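Local coordinates for catalase (Bacillus pumilus, PDB 4QOL), which breaks down hydrogen peroxide to water and oxygen at a buried heme and also shows peroxidase-like reactivity toward phenolic substrates, at residues 132-137 and 178-183; 171-176 and 280-285; 110-115 and 185-190. One frame throughout, in Å; residues are numbered along the deposited sequence.

Interaction 1 of 3, residues 132-137 and 178-183. With HEM (protoporphyrin IX containing Fe), chain E.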
# COMPACT_ATOMS: atom_id res chain seq x y z
N LEU A 132 20.42 22.54 15.85
CA LEU A 132 20.36 22.93 17.23
C LEU A 132 20.65 21.71 18.16
O LEU A 132 20.23 20.60 17.88
CB LEU A 132 19.01 23.55 17.57
CG LEU A 132 18.57 24.64 16.61
CD1 LEU A 132 17.20 25.15 16.98
CD2 LEU A 132 19.56 25.82 16.59
N PRO A 133 21.25 21.97 19.31
CA PRO A 133 21.77 20.83 20.11
C PRO A 133 20.86 20.27 21.20
O PRO A 133 21.29 19.27 21.93
CB PRO A 133 23.03 21.41 20.78
CG PRO A 133 22.67 22.82 20.98
CD PRO A 133 21.90 23.21 19.72
N ILE A 134 19.67 20.82 21.32
CA ILE A 134 18.64 20.37 22.26
C ILE A 134 17.32 20.20 21.58
O ILE A 134 17.20 20.43 20.38
CB ILE A 134 18.49 21.34 23.43
CG1 ILE A 134 18.25 22.75 22.91
CG2 ILE A 134 19.74 21.36 24.28
CD1 ILE A 134 17.81 23.66 23.97
N PHE A 135 16.31 19.79 22.32
CA PHE A 135 14.99 19.64 21.77
C PHE A 135 13.92 20.29 22.64
O PHE A 135 14.16 20.66 23.78
CB PHE A 135 14.66 18.15 21.52
CG PHE A 135 13.82 17.92 20.35
CD1 PHE A 135 14.26 18.26 19.11
CD2 PHE A 135 12.56 17.35 20.46
CE1 PHE A 135 13.47 18.11 17.98
CE2 PHE A 135 11.76 17.14 19.35
CZ PHE A 135 12.24 17.47 18.10
N PHE A 136 12.71 20.35 22.10
CA PHE A 136 11.56 21.01 22.76
C PHE A 136 10.97 20.19 23.92
O PHE A 136 10.39 20.72 24.84
CB PHE A 136 10.38 21.16 21.78
CG PHE A 136 10.69 21.87 20.50
CD1 PHE A 136 11.13 21.15 19.38
CD2 PHE A 136 10.44 23.23 20.38
CE1 PHE A 136 11.35 21.77 18.19
CE2 PHE A 136 10.68 23.86 19.18
CZ PHE A 136 11.12 23.11 18.08
N ILE A 137 11.16 18.87 23.85
CA ILE A 137 10.48 17.90 24.71
C ILE A 137 11.50 16.83 25.08
O ILE A 137 12.55 16.78 24.50
CB ILE A 137 9.27 17.23 24.03
CG1 ILE A 137 9.62 16.60 22.68
CG2 ILE A 137 8.11 18.23 23.88
CD1 ILE A 137 8.56 15.67 22.14
N LEU A 178 13.34 26.96 22.73
CA LEU A 178 12.74 28.15 22.10
C LEU A 178 13.69 29.34 22.16
O LEU A 178 13.74 30.23 21.30
CB LEU A 178 11.45 28.48 22.77
CG LEU A 178 10.38 27.40 22.60
CD1 LEU A 178 9.16 27.72 23.46
CD2 LEU A 178 9.95 27.34 21.15
N THR A 179 14.54 29.36 23.19
CA THR A 179 15.58 30.38 23.31
C THR A 179 16.69 30.29 22.25
O THR A 179 17.30 31.33 21.89
CB THR A 179 16.17 30.36 24.74
OG1 THR A 179 15.09 30.53 25.68
CG2 THR A 179 17.23 31.41 24.94
N TRP A 180 16.93 29.09 21.70
CA TRP A 180 17.75 28.93 20.51
C TRP A 180 17.01 29.16 19.20
O TRP A 180 17.51 29.85 18.34
CB TRP A 180 18.35 27.48 20.46
CG TRP A 180 19.38 27.15 21.40
CD1 TRP A 180 19.25 26.92 22.75
CD2 TRP A 180 20.76 26.89 21.10
NE1 TRP A 180 20.41 26.54 23.26
CE2 TRP A 180 21.37 26.54 22.29
CE3 TRP A 180 21.53 26.97 19.95
CZ2 TRP A 180 22.74 26.22 22.39
CZ3 TRP A 180 22.90 26.66 20.06
CH2 TRP A 180 23.47 26.30 21.24
N LEU A 181 15.83 28.55 19.08
CA LEU A 181 15.03 28.61 17.85
C LEU A 181 14.63 30.03 17.47
O LEU A 181 14.50 30.33 16.27
CB LEU A 181 13.78 27.78 18.01
CG LEU A 181 12.93 27.60 16.75
CD1 LEU A 181 13.70 26.99 15.59
CD2 LEU A 181 11.68 26.74 17.08
N PHE A 182 14.42 30.92 18.47
CA PHE A 182 14.01 32.29 18.10
C PHE A 182 15.19 33.26 18.12
O PHE A 182 14.99 34.44 17.88
CB PHE A 182 12.82 32.74 18.95
CG PHE A 182 11.56 32.14 18.51
CD1 PHE A 182 10.81 32.76 17.53
CD2 PHE A 182 11.13 30.93 19.00
CE1 PHE A 182 9.64 32.18 17.07
CE2 PHE A 182 9.92 30.37 18.55
CZ PHE A 182 9.17 31.01 17.61
N SER A 183 16.41 32.76 18.34
CA SER A 183 17.63 33.49 17.84
C SER A 183 17.64 33.45 16.34
O SER A 183 16.79 32.78 15.72
CB SER A 183 18.93 32.92 18.38
OG SER A 183 19.33 31.72 17.71
CHA HEM E . 12.73 12.49 10.40
CHB HEM E . 10.22 10.91 14.24
CHC HEM E . 13.09 13.74 17.17
CHD HEM E . 15.92 14.63 13.34
C1A HEM E . 11.79 11.86 11.19
C2A HEM E . 10.73 11.02 10.71
C3A HEM E . 10.03 10.58 11.79
C4A HEM E . 10.65 11.13 12.93
CMA HEM E . 8.88 9.62 11.91
CAA HEM E . 10.51 10.68 9.27
CBA HEM E . 11.66 9.74 8.88
CGA HEM E . 11.48 9.16 7.52
O1A HEM E . 12.46 8.59 6.99
O2A HEM E . 10.36 9.15 6.96
C1B HEM E . 10.81 11.59 15.34
C2B HEM E . 10.33 11.42 16.68
C3B HEM E . 11.10 12.21 17.50
C4B HEM E . 12.12 12.85 16.66
CMB HEM E . 9.19 10.52 17.07
CAB HEM E . 11.04 12.37 18.95
CBB HEM E . 10.35 11.48 19.68
C1C HEM E . 14.12 14.23 16.37
C2C HEM E . 15.29 14.75 16.87
C3C HEM E . 16.07 15.03 15.79
C4C HEM E . 15.42 14.59 14.61
CMC HEM E . 15.54 15.05 18.33
CAC HEM E . 17.42 15.49 15.83
CBC HEM E . 18.12 15.20 16.91
C1D HEM E . 15.23 14.10 12.24
C2D HEM E . 15.74 14.24 10.88
C3D HEM E . 14.86 13.68 10.04
C4D HEM E . 13.80 13.18 10.91
CMD HEM E . 17.03 14.93 10.56
CAD HEM E . 14.96 13.55 8.54
CBD HEM E . 15.87 12.34 8.27
CGD HEM E . 15.97 12.28 6.77
O1D HEM E . 16.78 13.02 6.23
O2D HEM E . 15.24 11.50 6.09
NA HEM E . 11.75 11.90 12.58
NB HEM E . 11.86 12.44 15.41
NC HEM E . 14.23 14.06 15.00
ND HEM E . 14.06 13.46 12.23
FE HEM E . 13.01 12.97 13.76
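Trp180 carries much of this apolar contact. The ring of Pro133 lies over one face of its indole. Pro133 CD sits 3.7 Å from the centroid of the Trp180 six-membered ring, 14° off the ring normal, which makes a CH-pi contact. The neighbouring Pro133 CG reaches Trp180 CH2 at 3.6 Å, and the two side chains extend toward each other, tip to tip. Ile134 crosses the indole at about a right angle, and its CD1 meets Trp180 CD1 at 3.8 Å. Ile134 CG1 takes the crowded position between backbone N and carbonyl carbon (chi1 53°), which turns the long branch toward the helix. Leu132 divides its two methyls. Leu132 CD2 approaches Trp180 CE3 obliquely at 4.1 Å, and Leu132 CD1 lies 4.2 Å from Leu181 CD1. Farther along, Leu181 CD2 meets the edge of the Phe136 ring, 3.7 Å from Phe136 CE2. Leu178 CD2 comes to the same edge. Every touching residue is buried, and no hydrogen bond crosses. In the catalase fold this joins the loop after strand 123-130, which runs past the heme, to the end of helix 175-181. Phe135 turns to the other side of that loop and belongs to the heme pocket. One face of its ring takes the heme methyl, with Phe135 CD1 3.5 Å from HEM CMC. The opposite face is backed by Phe136 CD1, so Phe136 stands between the heme-side ring and the helix leucines. Just past the helix, Ser183 OG donates to Trp180 O at 2.7 Å in the carbonyl plane and accepts from Glu185 N. Farther out, Lys428 makes a cation-pi contact with Trp180, Tyr432 bonds Thr179 O, and Met146 and Met168 pack on Phe136.

Interaction 2 of 3, residues 171-176 and 280-285; sequences TPESTH and DPTKTW
The backbone of 280-285 makes a type I beta turn from Asp280 to Lys283, and its Thr282 lies nearest His176, CA to CA 6.6 Å. The one direct hydrogen bond across runs from His176 ND1 to Thr282 O, 2.9 Å long with an N-H...O angle of 156°. His176 has CG anti to the backbone N (chi1 -167°), which carries the ring to the turn. The oxygen lies near the ring plane, while the donor stands 25° above the carbonyl plane. Thr282 CG2 packs on the backbone at 3.3 Å from Glu173 O. Its OG1 points into the turn and donates to Asp280 OD1, which also takes the Thr282 N-H. Lys283 NZ forms a salt bridge with Asp280 OD2 at 3.0 Å and donates to Thr282 OG1. Its strongest partner is Pro419 O, outside both segments, and Asn420 O also accepts. Asp280 OD2 has a second salt bridge, to Arg138. Water 1 donates to Thr282 OG1 at 2.8 Å and only weakly to Glu173 O. The Thr282 N bond to Asp280 OD1 defines an Asx turn. Here the loop between strands 258-267 and 293-302 of the catalase beta-barrel docks on His176 of helix 175-181 and the residues before it.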
# COMPACT_ATOMS: atom_id res chain seq x y z
N THR A 171 4.27 23.20 28.24
CA THR A 171 5.36 22.21 28.16
C THR A 171 6.61 23.02 28.40
O THR A 171 7.45 23.21 27.53
CB THR A 171 5.35 21.55 26.77
OG1 THR A 171 4.03 21.02 26.55
CG2 THR A 171 6.37 20.45 26.65
N PRO A 172 6.79 23.48 29.69
CA PRO A 172 7.86 24.44 29.99
C PRO A 172 9.29 23.88 29.83
O PRO A 172 10.23 24.65 29.71
CB PRO A 172 7.60 24.82 31.47
CG PRO A 172 6.81 23.63 32.00
CD PRO A 172 5.93 23.23 30.83
N GLU A 173 9.46 22.56 29.70
CA GLU A 173 10.76 22.06 29.29
C GLU A 173 11.23 22.55 27.90
O GLU A 173 12.41 22.38 27.56
CB GLU A 173 10.77 20.53 29.38
CG GLU A 173 9.82 19.80 28.44
CD GLU A 173 8.54 19.42 29.14
OE1 GLU A 173 7.92 20.30 29.84
OE2 GLU A 173 8.11 18.27 28.98
N SER A 174 10.31 23.13 27.12
CA SER A 174 10.60 23.68 25.80
C SER A 174 11.35 25.02 25.84
O SER A 174 11.83 25.51 24.82
CB SER A 174 9.28 23.90 25.02
OG SER A 174 8.41 24.89 25.62
N THR A 175 11.48 25.60 27.04
CA THR A 175 11.98 26.98 27.15
C THR A 175 13.42 27.13 26.62
O THR A 175 13.75 28.13 25.93
CB THR A 175 11.90 27.44 28.64
OG1 THR A 175 10.56 27.27 29.12
CG2 THR A 175 12.28 28.83 28.77
N HIS A 176 14.31 26.20 26.96
CA HIS A 176 15.65 26.24 26.41
C HIS A 176 15.65 26.19 24.86
O HIS A 176 16.27 27.04 24.21
CB HIS A 176 16.51 25.13 27.04
CG HIS A 176 17.98 25.27 26.78
ND1 HIS A 176 18.88 24.24 27.04
CD2 HIS A 176 18.72 26.31 26.34
CE1 HIS A 176 20.09 24.64 26.71
NE2 HIS A 176 20.02 25.89 26.27
N ASP A 280 18.71 14.20 29.69
CA ASP A 280 17.61 15.06 29.32
C ASP A 280 17.96 15.88 28.05
O ASP A 280 18.83 16.73 28.11
CB ASP A 280 17.36 16.06 30.50
CG ASP A 280 16.19 17.03 30.26
OD1 ASP A 280 15.60 17.03 29.16
OD2 ASP A 280 15.90 17.87 31.18
N PRO A 281 17.28 15.62 26.91
CA PRO A 281 17.68 16.27 25.65
C PRO A 281 17.23 17.75 25.53
O PRO A 281 17.52 18.35 24.53
CB PRO A 281 17.01 15.41 24.60
CG PRO A 281 15.74 14.99 25.26
CD PRO A 281 16.10 14.79 26.74
N THR A 282 16.63 18.30 26.58
CA THR A 282 16.45 19.73 26.71
C THR A 282 17.68 20.41 27.35
O THR A 282 17.68 21.62 27.52
CB THR A 282 15.22 20.14 27.53
OG1 THR A 282 15.42 19.79 28.91
CG2 THR A 282 13.98 19.54 26.95
N LYS A 283 18.74 19.63 27.65
CA LYS A 283 19.96 20.12 28.27
C LYS A 283 21.15 19.97 27.34
O LYS A 283 21.29 18.94 26.65
CB LYS A 283 20.28 19.32 29.56
CG LYS A 283 19.17 19.32 30.57
CD LYS A 283 19.03 20.70 31.22
CE LYS A 283 17.93 20.79 32.25
NZ LYS A 283 16.58 20.78 31.62
N THR A 284 22.09 20.90 27.42
CA THR A 284 23.47 20.75 26.93
C THR A 284 24.42 20.49 28.09
O THR A 284 24.05 20.61 29.28
CB THR A 284 23.97 21.98 26.20
OG1 THR A 284 23.86 23.14 27.05
CG2 THR A 284 23.15 22.21 24.94
N TRP A 285 25.63 20.06 27.73
CA TRP A 285 26.70 19.94 28.70
C TRP A 285 27.65 21.09 28.52
O TRP A 285 28.07 21.41 27.39
CB TRP A 285 27.50 18.62 28.48
CG TRP A 285 26.77 17.35 28.59
CD1 TRP A 285 25.57 17.10 29.14
CD2 TRP A 285 27.32 16.06 28.20
NE1 TRP A 285 25.29 15.74 29.08
CE2 TRP A 285 26.37 15.08 28.51
CE3 TRP A 285 28.53 15.67 27.59
CZ2 TRP A 285 26.55 13.68 28.20
CZ3 TRP A 285 28.74 14.36 27.30
CH2 TRP A 285 27.76 13.35 27.62
O HOH W 1 13.77 21.37 30.61

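Interaction 3 of 3, residues 110-115 and 185-190. With HEM (protoporphyrin IX containing Fe), chain E.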
# COMPACT_ATOMS: atom_id res chain seq x y z
N ASP A 110 12.88 27.13 11.69
CA ASP A 110 12.74 25.67 12.01
C ASP A 110 14.11 25.22 12.46
O ASP A 110 15.11 25.69 11.92
CB ASP A 110 12.36 24.87 10.73
CG ASP A 110 11.02 24.10 10.82
OD1 ASP A 110 10.32 24.09 11.86
OD2 ASP A 110 10.54 23.63 9.70
N PRO A 111 14.18 24.19 13.32
CA PRO A 111 15.43 23.38 13.31
C PRO A 111 15.71 22.88 11.89
O PRO A 111 14.80 22.84 11.05
CB PRO A 111 15.12 22.24 14.23
CG PRO A 111 13.90 22.65 14.97
CD PRO A 111 13.12 23.47 14.03
N ARG A 112 16.97 22.61 11.61
CA ARG A 112 17.32 21.88 10.44
C ARG A 112 17.81 20.49 10.77
O ARG A 112 18.64 20.31 11.67
CB ARG A 112 18.45 22.62 9.71
CG ARG A 112 17.99 23.59 8.59
CD ARG A 112 16.97 24.61 9.03
NE ARG A 112 16.55 25.52 7.92
CZ ARG A 112 15.61 26.43 8.08
NH1 ARG A 112 15.02 26.57 9.24
NH2 ARG A 112 15.23 27.20 7.08
N GLY A 113 17.36 19.53 9.97
CA GLY A 113 17.90 18.17 10.09
C GLY A 113 19.28 18.05 9.51
O GLY A 113 19.62 18.71 8.53
N PHE A 114 20.02 17.15 10.08
CA PHE A 114 21.42 16.92 9.78
C PHE A 114 21.65 15.43 10.02
O PHE A 114 22.08 14.99 11.08
CB PHE A 114 22.29 17.77 10.71
CG PHE A 114 23.71 17.96 10.26
CD1 PHE A 114 24.51 16.90 9.87
CD2 PHE A 114 24.27 19.24 10.31
CE1 PHE A 114 25.84 17.11 9.48
CE2 PHE A 114 25.58 19.45 9.94
CZ PHE A 114 26.38 18.38 9.53
N ALA A 115 21.31 14.63 9.00
CA ALA A 115 21.27 13.15 9.12
C ALA A 115 22.42 12.52 8.35
O ALA A 115 22.54 12.76 7.16
CB ALA A 115 19.93 12.61 8.58
N GLU A 185 19.53 31.90 14.69
CA GLU A 185 19.94 30.55 14.25
C GLU A 185 18.71 29.66 13.92
O GLU A 185 18.87 28.60 13.31
CB GLU A 185 20.85 29.84 15.29
CG GLU A 185 21.63 28.71 14.66
CD GLU A 185 22.67 28.10 15.62
OE1 GLU A 185 23.06 28.74 16.61
OE2 GLU A 185 23.16 27.02 15.31
N GLY A 186 17.49 30.14 14.23
CA GLY A 186 16.30 29.52 13.72
C GLY A 186 16.10 29.57 12.21
O GLY A 186 15.32 28.78 11.68
N ILE A 187 16.89 30.40 11.52
CA ILE A 187 16.96 30.42 10.08
C ILE A 187 18.41 30.42 9.61
O ILE A 187 18.98 31.48 9.31
CB ILE A 187 16.23 31.62 9.45
CG1 ILE A 187 14.88 31.88 10.14
CG2 ILE A 187 16.05 31.36 7.95
CD1 ILE A 187 14.11 33.06 9.61
N PRO A 188 19.05 29.25 9.55
CA PRO A 188 20.34 29.16 8.91
C PRO A 188 20.39 29.74 7.50
O PRO A 188 19.42 29.64 6.79
CB PRO A 188 20.66 27.63 8.92
CG PRO A 188 19.83 27.12 10.07
CD PRO A 188 18.54 27.94 9.98
N ALA A 189 21.56 30.29 7.09
CA ALA A 189 21.64 30.90 5.78
C ALA A 189 21.47 29.87 4.68
O ALA A 189 20.99 30.20 3.54
CB ALA A 189 22.93 31.66 5.62
N ASN A 190 21.98 28.67 4.95
CA ASN A 190 21.89 27.55 4.05
C ASN A 190 22.37 26.27 4.85
O ASN A 190 22.59 26.35 6.03
CB ASN A 190 22.75 27.81 2.80
CG ASN A 190 24.19 28.12 3.14
OD1 ASN A 190 24.88 27.30 3.75
ND2 ASN A 190 24.69 29.32 2.73
CHA HEM E . 12.73 12.49 10.40
CHB HEM E . 10.22 10.91 14.24
CHC HEM E . 13.09 13.74 17.17
CHD HEM E . 15.92 14.63 13.34
C1A HEM E . 11.79 11.86 11.19
C2A HEM E . 10.73 11.02 10.71
C3A HEM E . 10.03 10.58 11.79
C4A HEM E . 10.65 11.13 12.93
CMA HEM E . 8.88 9.62 11.91
CAA HEM E . 10.51 10.68 9.27
CBA HEM E . 11.66 9.74 8.88
CGA HEM E . 11.48 9.16 7.52
O1A HEM E . 12.46 8.59 6.99
O2A HEM E . 10.36 9.15 6.96
C1B HEM E . 10.81 11.59 15.34
C2B HEM E . 10.33 11.42 16.68
C3B HEM E . 11.10 12.21 17.50
C4B HEM E . 12.12 12.85 16.66
CMB HEM E . 9.19 10.52 17.07
CAB HEM E . 11.04 12.37 18.95
CBB HEM E . 10.35 11.48 19.68
C1C HEM E . 14.12 14.23 16.37
C2C HEM E . 15.29 14.75 16.87
C3C HEM E . 16.07 15.03 15.79
C4C HEM E . 15.42 14.59 14.61
CMC HEM E . 15.54 15.05 18.33
CAC HEM E . 17.42 15.49 15.83
CBC HEM E . 18.12 15.20 16.91
C1D HEM E . 15.23 14.10 12.24
C2D HEM E . 15.74 14.24 10.88
C3D HEM E . 14.86 13.68 10.04
C4D HEM E . 13.80 13.18 10.91
CMD HEM E . 17.03 14.93 10.56
CAD HEM E . 14.96 13.55 8.54
CBD HEM E . 15.87 12.34 8.27
CGD HEM E . 15.97 12.28 6.77
O1D HEM E . 16.78 13.02 6.23
O2D HEM E . 15.24 11.50 6.09
NA HEM E . 11.75 11.90 12.58
NB HEM E . 11.86 12.44 15.41
NC HEM E . 14.23 14.06 15.00
ND HEM E . 14.06 13.46 12.23
FE HEM E . 13.01 12.97 13.76
O HOH W 2 17.52 26.23 13.18
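Glu185 enters through its backbone: water 2 donates to Glu185 O at 2.7 Å and to Asp110 O at 2.8 Å, bridging the segments. Its carboxylate turns elsewhere, to a salt bridge with Arg195. Gly186 O then accepts the one direct hydrogen bond, from Asp110 N, at 2.9 Å. The bond is nearly straight, at 165°, and lies in the carbonyl plane. Ile187 follows, with its CA over a face of the Arg112 guanidinium. Pro188 meets the same group with its ring, and Pro188 CD lies 3.5 Å above the guanidinium plane, offset toward the rim. The Arg112 chain bends at chi2 (53°) and then runs extended. Its NH1 donates to Asp110 O at 2.8 Å, on a lone pair and in the guanidinium plane. NH1 also donates to Leu108 O and NH2 to Glu106 O, so backbone carbonyls hold the flat group in place. An alanine in place of Arg112 would remove these bonds and the flat surface against Pro188, and would probably loosen the packing of 110-112 on 186-188. The contact joins the loop after helix 175-181 to the residues leading into strand 113-120 of the catalase beta-barrel. That strand reaches the heme at once, with Gly113 CA 3.4 Å from HEM CMD. Asp110 O takes two donors, the water and the guanidinium. The buried Arg112 cation is met by the carbonyls of Asp110, Leu108 and Glu106, which would probably stabilise its charge.

How the interactions relate
Interactions 1 and 2 share helix 175-181 and have centres 8 Å apart. They meet where Phe135 N lies 2.9 Å from Pro281 O, a probable hydrogen bond, and where Ile134 CD1 packs 3.2 Å from His176 CG. Interaction 3 has its centre 11 Å from that of interaction 1. Leu181 CD1 joins them, 3.6 Å from Pro111 N. Along the chain, interaction 1 is nested within the loop that interaction 3 closes. Interactions 2 and 3 do not touch, with nearest atoms about 10 Å apart. Interactions 1 and 3 both reach the heme, through Phe135 and Gly113, whereas in interaction 2 the side chain of Thr282 and the heme are about 10 Å apart.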